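PDB 5UJU: NAD-dependent aldehyde dehydrogenase from Burkholderia multivorans, which probably oxidises aldehydes to carboxylic acids with NAD as the electron acceptor. Local coordinates for residues 477-489 with 530-542. Residues are numbered along the deposited sequence; the frame is centred on the assembly and turned at random.
Sequences GEIAAEHGALTLS and DFHGTGANPAANA. With EDO (1,2-ethanediol), chain G.
Asn537 turns its side-chain amide onto the backbone of Ala485 and hydrogen-bonds both its N-H and its C=O, joining the turn between helix 469-483 and strand 487-491 of an aldehyde dehydrogenase fold to the loop that follows strand 511-514. The ND2 of Asn537 donates to Ala485 O at 3.0 Å, nearly in its own amide plane and on a lone pair of that carbonyl. In return Ala485 N reaches Asn537 OD1 at 3.1 Å from above the carbonyl plane, with a C=O...N angle of only 98°. That plane is taken by Ala539 N, 2.9 Å from Asn537 OD1, which closes an Asx turn inside a type I beta turn, Asn537 to Ala540. With CG between the backbone N and the carbonyl carbon (chi1 73°), the amide folds back over its own turn and still reaches Ala485. A further bond from Asn537 ND2 to Gly508 O secures the amide's rotation. Alongside, Pro538 lies against the carbonyl-lined end of the helix, its CD 3.1 Å from Ala481 O. Gly484, with positive phi just past the helix, brings its CA to 3.5 Å from Ala539 N. Farther along, Leu486 CD1 meets the His532 ring obliquely, 3.7 Å from CE1, while its CD2 lies over Gly533 CA; both side chains also touch Cys351. Beyond this layer, Thr534 OG1 accepts from Ala536 N in an ST turn and is also hydrogen-bonded to Gly509 O. The loop continues into the dimer interface, where Arg555 NH2 of the second subunit is hydrogen-bonded to Thr534 O. Back between the segments, one water donates to Leu486 O at 2.8 Å and accepts from Gly533 N at 3.0 Å.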
# COMPACT_ATOMS: atom_id res chain seq x y z
N GLY A 477 -11.50 9.20 -22.24
CA GLY A 477 -10.88 9.52 -20.96
C GLY A 477 -11.89 9.64 -19.83
O GLY A 477 -11.63 9.23 -18.70
N GLU A 478 -13.06 10.22 -20.13
CA GLU A 478 -14.09 10.36 -19.11
C GLU A 478 -14.62 9.00 -18.68
O GLU A 478 -14.79 8.74 -17.49
CB GLU A 478 -15.23 11.24 -19.62
CG GLU A 478 -16.43 11.30 -18.70
CD GLU A 478 -17.60 12.05 -19.31
OE1 GLU A 478 -17.39 12.88 -20.23
OE2 GLU A 478 -18.74 11.82 -18.86
N ILE A 479 -14.89 8.12 -19.65
CA ILE A 479 -15.50 6.83 -19.35
C ILE A 479 -14.51 5.94 -18.62
O ILE A 479 -14.90 5.19 -17.71
CB ILE A 479 -16.01 6.18 -20.65
CG1 ILE A 479 -17.29 6.89 -21.11
CG2 ILE A 479 -16.25 4.67 -20.44
CD1 ILE A 479 -17.79 6.44 -22.48
N ALA A 480 -13.24 5.98 -19.00
CA ALA A 480 -12.23 5.20 -18.28
C ALA A 480 -12.13 5.64 -16.82
O ALA A 480 -12.02 4.80 -15.92
CB ALA A 480 -10.87 5.32 -18.97
N ALA A 481 -12.14 6.95 -16.57
CA ALA A 481 -12.01 7.44 -15.21
C ALA A 481 -13.26 7.12 -14.38
O ALA A 481 -13.16 6.79 -13.20
CB ALA A 481 -11.74 8.94 -15.21
N GLU A 482 -14.44 7.23 -14.99
CA GLU A 482 -15.67 7.02 -14.24
C GLU A 482 -16.02 5.54 -14.14
O GLU A 482 -16.36 5.05 -13.06
CB GLU A 482 -16.82 7.79 -14.89
CG GLU A 482 -18.17 7.54 -14.23
CD GLU A 482 -19.30 8.34 -14.86
OE1 GLU A 482 -19.02 9.28 -15.63
OE2 GLU A 482 -20.48 8.00 -14.60
N HIS A 483 -15.90 4.80 -15.23
CA HIS A 483 -16.36 3.42 -15.22
C HIS A 483 -15.22 2.40 -15.13
O HIS A 483 -15.50 1.21 -14.97
CB HIS A 483 -17.22 3.15 -16.45
CG HIS A 483 -18.43 4.03 -16.53
ND1 HIS A 483 -19.56 3.81 -15.78
CD2 HIS A 483 -18.68 5.15 -17.25
CE1 HIS A 483 -20.46 4.74 -16.04
NE2 HIS A 483 -19.95 5.57 -16.93
N GLY A 484 -13.97 2.84 -15.20
CA GLY A 484 -12.85 1.93 -15.17
C GLY A 484 -12.46 1.47 -16.57
O GLY A 484 -13.24 1.53 -17.52
N ALA A 485 -11.20 1.04 -16.69
CA ALA A 485 -10.72 0.52 -17.97
C ALA A 485 -9.35 -0.10 -17.77
O ALA A 485 -8.54 0.43 -17.01
CB ALA A 485 -10.64 1.61 -19.05
N LEU A 486 -9.09 -1.18 -18.50
CA LEU A 486 -7.76 -1.79 -18.53
C LEU A 486 -6.94 -1.39 -19.75
O LEU A 486 -5.72 -1.30 -19.64
CB LEU A 486 -7.87 -3.31 -18.49
CG LEU A 486 -8.29 -3.94 -17.17
CD1 LEU A 486 -8.18 -5.45 -17.28
CD2 LEU A 486 -7.44 -3.42 -15.98
N THR A 487 -7.57 -1.15 -20.91
CA THR A 487 -6.80 -0.76 -22.08
C THR A 487 -7.52 0.34 -22.84
O THR A 487 -8.75 0.44 -22.83
CB THR A 487 -6.54 -1.95 -23.03
OG1 THR A 487 -7.78 -2.48 -23.50
CG2 THR A 487 -5.76 -3.08 -22.32
N LEU A 488 -6.71 1.16 -23.51
CA LEU A 488 -7.16 2.19 -24.44
C LEU A 488 -6.26 2.13 -25.66
O LEU A 488 -5.03 2.08 -25.52
CB LEU A 488 -7.12 3.58 -23.80
CG LEU A 488 -7.39 4.76 -24.74
CD1 LEU A 488 -8.85 4.76 -25.23
CD2 LEU A 488 -7.02 6.06 -24.04
N SER A 489 -6.85 2.14 -26.85
CA SER A 489 -6.13 1.97 -28.11
C SER A 489 -6.50 3.12 -29.04
O SER A 489 -7.67 3.47 -29.17
CB SER A 489 -6.49 0.61 -28.75
OG SER A 489 -5.77 0.36 -29.94
N ASP A 530 4.85 -4.58 -19.19
CA ASP A 530 3.52 -3.97 -19.21
C ASP A 530 2.87 -4.11 -17.83
O ASP A 530 2.64 -5.23 -17.36
CB ASP A 530 2.65 -4.62 -20.28
CG ASP A 530 3.27 -4.56 -21.67
OD1 ASP A 530 3.85 -3.50 -22.03
OD2 ASP A 530 3.21 -5.57 -22.40
N PHE A 531 2.55 -2.97 -17.22
CA PHE A 531 1.69 -2.98 -16.04
C PHE A 531 0.27 -3.34 -16.46
O PHE A 531 -0.31 -2.69 -17.34
CB PHE A 531 1.69 -1.61 -15.37
CG PHE A 531 3.04 -1.19 -14.85
CD1 PHE A 531 3.55 -1.75 -13.68
CD2 PHE A 531 3.79 -0.24 -15.53
CE1 PHE A 531 4.79 -1.36 -13.21
CE2 PHE A 531 5.03 0.15 -15.07
CZ PHE A 531 5.53 -0.41 -13.90
N HIS A 532 -0.28 -4.38 -15.84
CA HIS A 532 -1.66 -4.79 -16.09
C HIS A 532 -2.57 -4.02 -15.13
O HIS A 532 -2.57 -4.27 -13.92
CB HIS A 532 -1.81 -6.29 -15.92
CG HIS A 532 -3.22 -6.77 -16.07
ND1 HIS A 532 -3.81 -6.93 -17.30
CD2 HIS A 532 -4.15 -7.12 -15.15
CE1 HIS A 532 -5.05 -7.36 -17.14
NE2 HIS A 532 -5.28 -7.49 -15.84
N GLY A 533 -3.35 -3.08 -15.68
CA GLY A 533 -4.08 -2.13 -14.87
C GLY A 533 -3.16 -1.13 -14.21
O GLY A 533 -1.96 -1.38 -14.07
N THR A 534 -3.69 0.02 -13.81
CA THR A 534 -2.88 1.02 -13.13
C THR A 534 -3.13 1.10 -11.63
O THR A 534 -2.22 1.46 -10.89
CB THR A 534 -3.11 2.42 -13.73
OG1 THR A 534 -4.48 2.81 -13.49
CG2 THR A 534 -2.81 2.43 -15.24
N GLY A 535 -4.34 0.75 -11.18
CA GLY A 535 -4.77 1.06 -9.84
C GLY A 535 -5.36 2.45 -9.67
O GLY A 535 -5.66 2.83 -8.53
N ALA A 536 -5.52 3.22 -10.75
CA ALA A 536 -6.01 4.60 -10.66
C ALA A 536 -7.48 4.76 -11.03
O ALA A 536 -8.06 5.81 -10.71
CB ALA A 536 -5.19 5.53 -11.57
N ASN A 537 -8.11 3.80 -11.69
CA ASN A 537 -9.49 3.93 -12.12
C ASN A 537 -10.28 2.74 -11.61
O ASN A 537 -9.71 1.78 -11.07
CB ASN A 537 -9.58 4.12 -13.66
CG ASN A 537 -9.29 2.85 -14.47
OD1 ASN A 537 -9.70 1.75 -14.13
ND2 ASN A 537 -8.59 3.04 -15.59
N PRO A 538 -11.63 2.79 -11.70
CA PRO A 538 -12.46 1.76 -11.04
C PRO A 538 -12.32 0.33 -11.53
O PRO A 538 -12.99 -0.54 -10.98
CB PRO A 538 -13.88 2.27 -11.27
CG PRO A 538 -13.72 3.74 -11.31
CD PRO A 538 -12.43 3.98 -12.04
N ALA A 539 -11.49 0.05 -12.55
CA ALA A 539 -11.35 -1.34 -12.99
C ALA A 539 -10.44 -2.18 -12.09
O ALA A 539 -10.47 -3.41 -12.17
CB ALA A 539 -10.84 -1.39 -14.43
N ALA A 540 -9.64 -1.54 -11.24
CA ALA A 540 -8.70 -2.25 -10.37
C ALA A 540 -8.10 -1.25 -9.40
O ALA A 540 -7.81 -0.12 -9.79
CB ALA A 540 -7.58 -2.93 -11.18
N ASN A 541 -7.92 -1.67 -8.15
CA ASN A 541 -7.29 -0.81 -7.16
C ASN A 541 -5.79 -1.08 -7.02
O ASN A 541 -5.15 -0.50 -6.14
CB ASN A 541 -8.01 -0.92 -5.80
CG ASN A 541 -7.65 -2.22 -5.02
OD1 ASN A 541 -6.98 -3.12 -5.54
ND2 ASN A 541 -8.07 -2.28 -3.76
N ALA A 542 -5.23 -1.93 -7.87
CA ALA A 542 -3.81 -2.27 -7.84
C ALA A 542 -3.34 -2.58 -9.25
O ALA A 542 -4.15 -2.88 -10.14
CB ALA A 542 -3.54 -3.47 -6.92
C1 EDO G . 3.21 -6.96 -26.11
O1 EDO G . 2.29 -7.55 -25.20
C2 EDO G . 4.21 -6.06 -25.38
O2 EDO G . 3.56 -4.92 -24.79
O HOH W 1 -10.66 7.50 -12.03
O HOH W 2 -6.34 0.68 -15.50
O HOH W 3 -3.65 -2.92 -18.63